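Local coordinates for lipopolysaccharide core heptose(I) kinase WaaP (Pseudomonas aeruginosa, PDB 6DFL), which phosphorylates the first heptose of the lipopolysaccharide inner core with ATP and also autophosphorylates on tyrosine, at residues L143-A148 and L228-R233. Sequence-based numbering, arbitrary orientation.
Sequences LVEAVA and LRTYFR. With G9S (S-[2-({N-[(2S)-2-hydroxy-3,3-dimethyl-4-(phosphonooxy)butanoyl]-beta-alanyl}amino)ethyl] hexadecanethioate), chain C.
Ala148 and Tyr231 bring the two backbones together, with CA atoms 4.4 Å apart where helix 137-156 meets the C-terminal end of helix 221-232 in the helical lobe of this protein kinase-like fold; helix 137-156 leads toward Asp163, probably the active-site residue. The axes of the short segments run in nearly the same direction, 26° apart, and approach to 8.3 Å, a spacing the small Ala148 permits. Its methyl points into the other helix: Ala148 CB sits 3.5 Å from Thr230 CB. With OG1 beside the backbone N (chi1 -52°), CG2 of Thr230 is anti to that N and lies 3.7 Å from Ala148 CB. OG1 bonds back to the Arg226 carbonyl within its own helix and lies 4.0 Å from Glu145 CG, the two side chains crossing at about a right angle. The Tyr231 ring presents its edge to Ala148: Tyr231 CD1 lies 3.8 Å from Ala148 O. Leu228, facing away from that helix, lines the ligand pocket, Leu228 CD1 being 3.4 Å from G9S O3; Val147 CG2 meets the acyl chain at C26. The segments thus pack through methyls and backbone beside the pocket holding that chain, while polar links come from further along helix 137-156: Tyr231 OH to His155 ND1, Tyr231 O to Arg156 NH2.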
loop_
_atom_site.group_PDB
_atom_site.type_symbol
_atom_site.label_atom_id
_atom_site.label_comp_id
_atom_site.label_asym_id
_atom_site.label_seq_id
_atom_site.Cartn_x
_atom_site.Cartn_y
_atom_site.Cartn_z
ATOM N N LEU A 143 -5.789 7.021 -1.878
ATOM C CA LEU A 143 -4.831 5.986 -2.267
ATOM C C LEU A 143 -3.903 5.627 -1.111
ATOM O O LEU A 143 -3.699 4.446 -0.816
ATOM C CB LEU A 143 -4.030 6.449 -3.481
ATOM C CG LEU A 143 -4.839 6.421 -4.767
ATOM C CD1 LEU A 143 -4.169 7.238 -5.844
ATOM C CD2 LEU A 143 -5.012 4.998 -5.228
ATOM N N VAL A 144 -3.336 6.635 -0.440
ATOM C CA VAL A 144 -2.556 6.377 0.767
ATOM C C VAL A 144 -3.332 5.463 1.710
ATOM O O VAL A 144 -2.792 4.483 2.236
ATOM C CB VAL A 144 -2.187 7.700 1.464
ATOM C CG1 VAL A 144 -1.643 7.410 2.845
ATOM C CG2 VAL A 144 -1.176 8.488 0.637
ATOM N N GLU A 145 -4.616 5.766 1.932
ATOM C CA GLU A 145 -5.373 4.989 2.906
ATOM C C GLU A 145 -5.702 3.613 2.365
ATOM O O GLU A 145 -5.674 2.628 3.112
ATOM C CB GLU A 145 -6.652 5.723 3.313
ATOM C CG GLU A 145 -6.366 7.043 3.980
ATOM C CD GLU A 145 -7.623 7.682 4.544
ATOM O OE1 GLU A 145 -8.644 6.962 4.641
ATOM O OE2 GLU A 145 -7.586 8.891 4.882
ATOM N N ALA A 146 -6.025 3.523 1.075
ATOM C CA ALA A 146 -6.330 2.220 0.503
ATOM C C ALA A 146 -5.140 1.268 0.615
ATOM O O ALA A 146 -5.326 0.048 0.714
ATOM C CB ALA A 146 -6.758 2.375 -0.953
ATOM N N VAL A 147 -3.914 1.792 0.644
ATOM C CA VAL A 147 -2.783 0.881 0.777
ATOM C C VAL A 147 -2.589 0.521 2.234
ATOM O O VAL A 147 -2.313 -0.637 2.573
ATOM C CB VAL A 147 -1.505 1.486 0.165
ATOM C CG1 VAL A 147 -0.335 0.547 0.349
ATOM C CG2 VAL A 147 -1.737 1.801 -1.304
ATOM N N ALA A 148 -2.714 1.516 3.109
ATOM C CA ALA A 148 -2.747 1.254 4.544
ATOM C C ALA A 148 -3.723 0.129 4.880
ATOM O O ALA A 148 -3.382 -0.786 5.629
ATOM C CB ALA A 148 -3.088 2.531 5.286
ATOM N N LEU A 228 -0.294 5.694 8.921
ATOM C CA LEU A 228 -0.046 4.893 10.120
ATOM C C LEU A 228 -1.343 4.581 10.864
ATOM O O LEU A 228 -1.556 3.441 11.306
ATOM C CB LEU A 228 0.925 5.630 11.035
ATOM C CG LEU A 228 2.362 5.768 10.504
ATOM C CD1 LEU A 228 3.119 6.845 11.285
ATOM C CD2 LEU A 228 3.072 4.432 10.603
ATOM N N ARG A 229 -2.212 5.587 11.006
ATOM C CA ARG A 229 -3.497 5.390 11.672
ATOM C C ARG A 229 -4.306 4.312 10.967
ATOM O O ARG A 229 -4.766 3.351 11.597
ATOM C CB ARG A 229 -4.274 6.712 11.718
ATOM C CG ARG A 229 -5.681 6.575 12.279
ATOM C CD ARG A 229 -6.230 7.931 12.774
ATOM N NE ARG A 229 -6.599 8.849 11.693
ATOM C CZ ARG A 229 -6.470 10.174 11.765
ATOM N NH1 ARG A 229 -5.966 10.742 12.855
ATOM N NH2 ARG A 229 -6.833 10.940 10.748
ATOM N N THR A 230 -4.486 4.447 9.652
ATOM C CA THR A 230 -5.262 3.443 8.937
ATOM C C THR A 230 -4.561 2.096 8.970
ATOM O O THR A 230 -5.214 1.049 9.074
ATOM C CB THR A 230 -5.484 3.894 7.508
ATOM O OG1 THR A 230 -6.030 5.209 7.522
ATOM C CG2 THR A 230 -6.435 2.977 6.774
ATOM N N TYR A 231 -3.226 2.099 8.926
ATOM C CA TYR A 231 -2.502 0.830 8.912
ATOM C C TYR A 231 -2.700 0.073 10.225
ATOM O O TYR A 231 -3.069 -1.108 10.225
ATOM C CB TYR A 231 -1.006 1.039 8.637
ATOM C CG TYR A 231 -0.267 -0.251 8.881
ATOM C CD1 TYR A 231 -0.438 -1.352 8.022
ATOM C CD2 TYR A 231 0.562 -0.402 9.985
ATOM C CE1 TYR A 231 0.175 -2.538 8.268
ATOM C CE2 TYR A 231 1.199 -1.600 10.227
ATOM C CZ TYR A 231 0.996 -2.658 9.362
ATOM O OH TYR A 231 1.615 -3.852 9.596
ATOM N N PHE A 232 -2.444 0.738 11.356
ATOM C CA PHE A 232 -2.565 0.101 12.663
ATOM C C PHE A 232 -4.003 0.013 13.162
ATOM O O PHE A 232 -4.321 -0.902 13.927
ATOM C CB PHE A 232 -1.725 0.853 13.692
ATOM C CG PHE A 232 -0.232 0.676 13.524
ATOM C CD1 PHE A 232 0.392 -0.483 13.958
ATOM C CD2 PHE A 232 0.543 1.688 12.999
ATOM C CE1 PHE A 232 1.732 -0.633 13.863
ATOM C CE2 PHE A 232 1.904 1.538 12.879
ATOM C CZ PHE A 232 2.501 0.373 13.307
ATOM N N ARG A 233 -4.890 0.907 12.721
ATOM C CA ARG A 233 -6.258 0.976 13.241
ATOM C C ARG A 233 -6.201 1.145 14.757
ATOM O O ARG A 233 -6.750 0.351 15.519
ATOM C CB ARG A 233 -7.078 -0.251 12.841
ATOM C CG ARG A 233 -6.894 -0.699 11.399
ATOM C CD ARG A 233 -7.800 -1.874 11.059
ATOM N NE ARG A 233 -7.673 -2.936 12.053
ATOM C CZ ARG A 233 -8.407 -4.049 12.069
ATOM N NH1 ARG A 233 -9.326 -4.254 11.130
ATOM N NH2 ARG A 233 -8.228 -4.959 13.026
HETATM C C1 G9S C . 5.526 11.650 11.922
HETATM C C2 G9S C . 6.077 14.108 12.007
HETATM C C3 G9S C . 7.070 15.214 12.324
HETATM C C4 G9S C . 7.541 15.286 13.766
HETATM C C5 G9S C . 6.876 13.874 15.882
HETATM C C6 G9S C . 4.776 15.313 16.650
HETATM C C7 G9S C . 4.500 16.447 17.608
HETATM C C8 G9S C . 4.321 15.711 15.271
HETATM C C10 G9S C . 6.939 8.767 10.528
HETATM C C11 G9S C . 8.032 7.817 10.125
HETATM C C12 G9S C . 7.727 6.973 8.909
HETATM C C13 G9S C . 6.426 7.297 8.197
HETATM C C14 G9S C . 5.366 6.186 8.184
HETATM C C15 G9S C . 5.244 5.362 6.912
HETATM C C16 G9S C . 4.534 5.985 5.732
HETATM N N2 G9S C . 6.449 12.717 12.214
HETATM C C19 G9S C . 5.477 11.180 10.490
HETATM C C20 G9S C . 4.006 14.118 17.124
HETATM C C21 G9S C . 3.855 5.058 4.729
HETATM C C22 G9S C . 3.676 5.662 3.339
HETATM C C23 G9S C . 3.405 4.744 2.184
HETATM C C24 G9S C . 2.105 4.980 1.444
HETATM C C25 G9S C . 1.846 4.267 0.122
HETATM C C26 G9S C . 0.821 4.886 -0.833
HETATM C C27 G9S C . 1.336 5.889 -1.848
HETATM C C28 G9S C . 0.375 6.283 -2.929
HETATM C C29 G9S C . 0.747 5.962 -4.342
HETATM C C30 G9S C . 6.315 15.046 16.700
HETATM N N3 G9S C . 7.445 14.019 14.533
HETATM O O2 G9S C . 4.958 14.391 11.591
HETATM O O3 G9S C . 6.141 8.494 11.417
HETATM O O4 G9S C . 6.863 12.753 16.381
HETATM O O5 G9S C . 7.062 16.183 16.458
HETATM O O6 G9S C . 5.333 16.525 18.721
HETATM O O8 G9S C . 5.931 17.490 20.978
HETATM O O9 G9S C . 3.957 15.951 20.784
HETATM P P1 G9S C . 4.783 17.025 20.106
HETATM S S1 G9S C . 6.980 10.422 9.889
#